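PDB 2BCG: secretory pathway GDP dissociation inhibitor from Saccharomyces cerevisiae, which binds GDP-bound Rab GTPases such as Sec4, slows their release of GDP and extracts GDP-bound Ypt7 from vacuolar membranes. Local coordinates for residues 21-33 with 423-435. Numbering follows the deposited sequence.
Sequences ITECILSGLLSVD and FESMTDDVKDIYF
Y434 reaches across from helix 424-435 to D33, at the far end of the 21-33 segment. Its CB lies against L26 CD2. The ring leaves CB with CG anti to the backbone N (chi1 -176°), which carries it along the other helix. L26 CD2 sits at the ring edge, near its plane. Y434 CE2 meets L30 CD2 at 4.0 Å and, more loosely, L29 CB. At the tip, Y434 OH donates a short hydrogen bond of 2.5 Å to D33 OD1. The carboxylate oxygen receives it on its syn side, 16° out of plane. A phenylalanine here would probably leave D33 OD1 without this donor.

Helix 21-32 follows strand 14-17 and leads into strand 37-40, forming the beta-alpha-beta crossover that opens the Rossmann-type domain of the Rab GDI family. The last helix, 424-438, packs on it; the axes of 21-32 and 424-435 cross at -44° and come within 9.7 Å. Knobs go into holes both ways. The V430 side chain fits between T22, I25, L26 and L29, with V430 CG1 3.8 Å from I25 CG2. The T22 side chain in turn enters the gap between M426, D429, V430 and I433. Its OG1 donates to a water, which in turn donates to D429 OD2. That same carboxylate oxygen also accepts from R415 N.

M426 SD lies 3.9 Å from I25 CD1, the two side chains meeting tip to tip. M426 CE also rests over one face of the F423 ring, towards the rim. I21 CG2 touches F423 CZ at 3.9 Å.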
loop_
_atom_site.group_PDB
_atom_site.type_symbol
_atom_site.label_atom_id
_atom_site.label_comp_id
_atom_site.label_asym_id
_atom_site.label_seq_id
_atom_site.Cartn_x
_atom_site.Cartn_y
_atom_site.Cartn_z
ATOM N N ILE A 21 -0.009 -1.835 -7.377
ATOM C CA ILE A 21 1.265 -1.719 -6.666
ATOM C C ILE A 21 2.525 -2.040 -7.540
ATOM O O ILE A 21 3.545 -1.377 -7.409
ATOM C CB ILE A 21 1.236 -2.580 -5.374
ATOM C CG1 ILE A 21 2.495 -2.389 -4.523
ATOM C CG2 ILE A 21 0.973 -4.058 -5.671
ATOM C CD1 ILE A 21 2.808 -0.980 -4.174
ATOM N N THR A 22 2.478 -3.063 -8.382
ATOM C CA THR A 22 3.657 -3.357 -9.209
ATOM C C THR A 22 4.047 -2.129 -10.026
ATOM O O THR A 22 5.228 -1.740 -10.040
ATOM C CB THR A 22 3.374 -4.536 -10.121
ATOM O OG1 THR A 22 3.029 -5.663 -9.328
ATOM C CG2 THR A 22 4.574 -4.844 -11.029
ATOM N N GLU A 23 3.053 -1.490 -10.641
ATOM C CA GLU A 23 3.302 -0.317 -11.502
ATOM C C GLU A 23 3.751 0.877 -10.677
ATOM O O GLU A 23 4.624 1.647 -11.093
ATOM C CB GLU A 23 2.057 0.080 -12.291
ATOM C CG GLU A 23 1.812 -0.756 -13.527
ATOM C CD GLU A 23 1.389 -2.186 -13.239
ATOM O OE1 GLU A 23 1.700 -3.074 -14.078
ATOM O OE2 GLU A 23 0.667 -2.417 -12.240
ATOM N N CYS A 24 3.105 1.087 -9.524
ATOM C CA CYS A 24 3.482 2.227 -8.695
ATOM C C CYS A 24 4.932 2.054 -8.173
ATOM O O CYS A 24 5.668 3.023 -8.146
ATOM C CB CYS A 24 2.506 2.436 -7.540
ATOM S SG CYS A 24 0.872 2.948 -8.093
ATOM N N ILE A 25 5.355 0.834 -7.824
ATOM C CA ILE A 25 6.754 0.656 -7.394
ATOM C C ILE A 25 7.707 0.993 -8.520
ATOM O O ILE A 25 8.707 1.703 -8.320
ATOM C CB ILE A 25 7.035 -0.765 -6.854
ATOM C CG1 ILE A 25 6.227 -0.950 -5.560
ATOM C CG2 ILE A 25 8.544 -0.925 -6.519
ATOM C CD1 ILE A 25 6.297 -2.389 -4.971
ATOM N N LEU A 26 7.397 0.461 -9.701
ATOM C CA LEU A 26 8.261 0.720 -10.867
ATOM C C LEU A 26 8.302 2.212 -11.171
ATOM O O LEU A 26 9.389 2.763 -11.417
ATOM C CB LEU A 26 7.803 -0.108 -12.056
ATOM C CG LEU A 26 8.109 -1.587 -11.859
ATOM C CD1 LEU A 26 7.193 -2.404 -12.745
ATOM C CD2 LEU A 26 9.599 -1.808 -12.159
ATOM N N SER A 27 7.137 2.871 -11.171
ATOM C CA SER A 27 7.077 4.313 -11.432
ATOM C C SER A 27 7.965 5.061 -10.419
ATOM O O SER A 27 8.770 5.946 -10.793
ATOM C CB SER A 27 5.625 4.781 -11.365
ATOM O OG SER A 27 5.548 6.196 -11.529
ATOM N N GLY A 28 7.854 4.705 -9.138
ATOM C CA GLY A 28 8.716 5.340 -8.118
ATOM C C GLY A 28 10.203 5.104 -8.336
ATOM O O GLY A 28 10.990 6.041 -8.282
ATOM N N LEU A 29 10.585 3.851 -8.600
ATOM C CA LEU A 29 12.006 3.525 -8.794
ATOM C C LEU A 29 12.580 4.232 -9.999
ATOM O O LEU A 29 13.721 4.738 -9.958
ATOM C CB LEU A 29 12.209 2.004 -8.935
ATOM C CG LEU A 29 11.903 1.207 -7.665
ATOM C CD1 LEU A 29 11.994 -0.248 -7.982
ATOM C CD2 LEU A 29 12.830 1.609 -6.491
ATOM N N LEU A 30 11.811 4.276 -11.082
ATOM C CA LEU A 30 12.305 4.923 -12.296
ATOM C C LEU A 30 12.383 6.450 -12.140
ATOM O O LEU A 30 13.327 7.052 -12.622
ATOM C CB LEU A 30 11.440 4.532 -13.472
ATOM C CG LEU A 30 11.586 3.042 -13.856
ATOM C CD1 LEU A 30 10.465 2.631 -14.790
ATOM C CD2 LEU A 30 12.973 2.774 -14.545
ATOM N N SER A 31 11.423 7.072 -11.444
ATOM C CA SER A 31 11.498 8.487 -11.131
ATOM C C SER A 31 12.754 8.747 -10.279
ATOM O O SER A 31 13.513 9.709 -10.547
ATOM C CB SER A 31 10.224 8.975 -10.435
ATOM O OG SER A 31 9.159 9.058 -11.374
ATOM N N VAL A 32 12.979 7.893 -9.279
ATOM C CA VAL A 32 14.199 8.015 -8.449
ATOM C C VAL A 32 15.480 7.918 -9.297
ATOM O O VAL A 32 16.457 8.636 -9.013
ATOM C CB VAL A 32 14.208 6.976 -7.295
ATOM C CG1 VAL A 32 15.597 6.920 -6.615
ATOM C CG2 VAL A 32 13.160 7.355 -6.276
ATOM N N ASP A 33 15.472 7.044 -10.294
ATOM C CA ASP A 33 16.620 6.891 -11.219
ATOM C C ASP A 33 16.836 8.169 -12.069
ATOM O O ASP A 33 17.860 8.286 -12.753
ATOM C CB ASP A 33 16.369 5.753 -12.215
ATOM C CG ASP A 33 16.611 4.353 -11.644
ATOM O OD1 ASP A 33 16.113 3.398 -12.288
ATOM O OD2 ASP A 33 17.286 4.194 -10.598
ATOM N N PHE A 423 3.445 -10.826 -0.522
ATOM C CA PHE A 423 3.830 -10.039 -1.709
ATOM C C PHE A 423 5.183 -10.426 -2.350
ATOM O O PHE A 423 5.635 -9.775 -3.302
ATOM C CB PHE A 423 3.791 -8.514 -1.377
ATOM C CG PHE A 423 2.499 -7.788 -1.778
ATOM C CD1 PHE A 423 1.900 -8.013 -3.018
ATOM C CD2 PHE A 423 1.916 -6.827 -0.937
ATOM C CE1 PHE A 423 0.732 -7.327 -3.415
ATOM C CE2 PHE A 423 0.769 -6.139 -1.333
ATOM C CZ PHE A 423 0.196 -6.379 -2.576
ATOM N N GLU A 424 5.817 -11.528 -1.912
ATOM C CA GLU A 424 7.133 -11.831 -2.496
ATOM C C GLU A 424 7.076 -12.042 -4.011
ATOM O O GLU A 424 7.974 -11.583 -4.744
ATOM C CB GLU A 424 7.786 -13.015 -1.789
ATOM C CG GLU A 424 9.248 -12.826 -1.547
ATOM C CD GLU A 424 9.614 -11.566 -0.735
ATOM O OE1 GLU A 424 8.811 -11.056 0.104
ATOM O OE2 GLU A 424 10.729 -11.080 -0.959
ATOM N N SER A 425 6.045 -12.721 -4.518
ATOM C CA SER A 425 5.988 -12.922 -5.972
ATOM C C SER A 425 5.747 -11.575 -6.716
ATOM O O SER A 425 6.161 -11.418 -7.878
ATOM C CB SER A 425 4.945 -13.969 -6.381
ATOM O OG SER A 425 3.647 -13.530 -6.027
ATOM N N MET A 426 5.113 -10.604 -6.055
ATOM C CA MET A 426 4.876 -9.280 -6.659
ATOM C C MET A 426 6.221 -8.550 -6.760
ATOM O O MET A 426 6.515 -7.980 -7.815
ATOM C CB MET A 426 3.823 -8.492 -5.854
ATOM C CG MET A 426 3.478 -7.079 -6.370
ATOM S SD MET A 426 4.753 -5.839 -5.940
ATOM C CE MET A 426 4.491 -5.765 -4.133
ATOM N N THR A 427 7.064 -8.612 -5.718
ATOM C CA THR A 427 8.386 -7.954 -5.821
ATOM C C THR A 427 9.314 -8.707 -6.788
ATOM O O THR A 427 10.165 -8.101 -7.442
ATOM C CB THR A 427 9.060 -7.707 -4.467
ATOM O OG1 THR A 427 9.054 -8.910 -3.715
ATOM C CG2 THR A 427 8.286 -6.643 -3.705
ATOM N N ASP A 428 9.174 -10.025 -6.868
ATOM C CA ASP A 428 9.892 -10.766 -7.928
ATOM C C ASP A 428 9.533 -10.177 -9.291
ATOM O O ASP A 428 10.416 -10.006 -10.153
ATOM C CB ASP A 428 9.590 -12.274 -7.905
ATOM C CG ASP A 428 10.217 -12.973 -6.720
ATOM O OD1 ASP A 428 9.829 -14.144 -6.490
ATOM O OD2 ASP A 428 11.089 -12.386 -6.039
ATOM N N ASP A 429 8.232 -9.901 -9.501
ATOM C CA ASP A 429 7.755 -9.352 -10.774
ATOM C C ASP A 429 8.332 -7.943 -10.981
ATOM O O ASP A 429 8.852 -7.626 -12.056
ATOM C CB ASP A 429 6.224 -9.312 -10.804
ATOM C CG ASP A 429 5.658 -9.156 -12.204
ATOM O OD1 ASP A 429 6.355 -9.550 -13.192
ATOM O OD2 ASP A 429 4.511 -8.673 -12.320
ATOM N N VAL A 430 8.268 -7.084 -9.966
ATOM C CA VAL A 430 8.924 -5.768 -10.070
ATOM C C VAL A 430 10.397 -5.886 -10.509
ATOM O O VAL A 430 10.836 -5.200 -11.418
ATOM C CB VAL A 430 8.862 -5.043 -8.713
ATOM C CG1 VAL A 430 9.811 -3.812 -8.654
ATOM C CG2 VAL A 430 7.403 -4.633 -8.420
ATOM N N LYS A 431 11.157 -6.749 -9.836
ATOM C CA LYS A 431 12.608 -6.854 -10.117
ATOM C C LYS A 431 12.825 -7.358 -11.533
ATOM O O LYS A 431 13.712 -6.856 -12.266
ATOM C CB LYS A 431 13.296 -7.810 -9.133
ATOM C CG LYS A 431 13.551 -7.189 -7.751
ATOM C CD LYS A 431 14.286 -8.124 -6.738
ATOM C CE LYS A 431 13.369 -9.177 -6.118
ATOM N NZ LYS A 431 14.006 -9.994 -5.014
ATOM N N ASP A 432 12.008 -8.324 -11.947
ATOM C CA ASP A 432 12.134 -8.883 -13.283
ATOM C C ASP A 432 11.810 -7.814 -14.337
ATOM O O ASP A 432 12.559 -7.651 -15.315
ATOM C CB ASP A 432 11.215 -10.105 -13.425
ATOM C CG ASP A 432 11.313 -10.737 -14.783
ATOM O OD1 ASP A 432 10.253 -10.976 -15.422
ATOM O OD2 ASP A 432 12.475 -10.971 -15.250
ATOM N N ILE A 433 10.733 -7.057 -14.121
ATOM C CA ILE A 433 10.307 -6.017 -15.082
ATOM C C ILE A 433 11.382 -4.929 -15.137
ATOM O O ILE A 433 11.716 -4.439 -16.226
ATOM C CB ILE A 433 8.926 -5.381 -14.702
ATOM C CG1 ILE A 433 7.785 -6.402 -14.825
ATOM C CG2 ILE A 433 8.609 -4.170 -15.637
ATOM C CD1 ILE A 433 6.507 -5.969 -14.059
ATOM N N TYR A 434 11.961 -4.584 -13.989
ATOM C CA TYR A 434 12.963 -3.534 -13.948
ATOM C C TYR A 434 14.197 -3.958 -14.760
ATOM O O TYR A 434 14.726 -3.150 -15.542
ATOM C CB TYR A 434 13.362 -3.238 -12.519
ATOM C CG TYR A 434 14.331 -2.100 -12.375
ATOM C CD1 TYR A 434 15.703 -2.306 -12.516
ATOM C CD2 TYR A 434 13.876 -0.807 -12.114
ATOM C CE1 TYR A 434 16.597 -1.271 -12.368
ATOM C CE2 TYR A 434 14.761 0.245 -11.968
ATOM C CZ TYR A 434 16.122 0.008 -12.102
ATOM O OH TYR A 434 16.980 1.065 -11.964
ATOM N N PHE A 435 14.645 -5.201 -14.560
ATOM C CA PHE A 435 15.767 -5.781 -15.340
ATOM C C PHE A 435 15.447 -5.772 -16.839
ATOM O O PHE A 435 16.295 -5.382 -17.670
ATOM C CB PHE A 435 16.080 -7.202 -14.840
ATOM C CG PHE A 435 17.189 -7.880 -15.599
ATOM C CD1 PHE A 435 16.913 -8.959 -16.432
ATOM C CD2 PHE A 435 18.496 -7.426 -15.495
ATOM C CE1 PHE A 435 17.964 -9.595 -17.158
ATOM C CE2 PHE A 435 19.546 -8.043 -16.206
ATOM C CZ PHE A 435 19.271 -9.117 -17.041
HETATM O O HOH W 1 2.533 -8.138 -10.501
#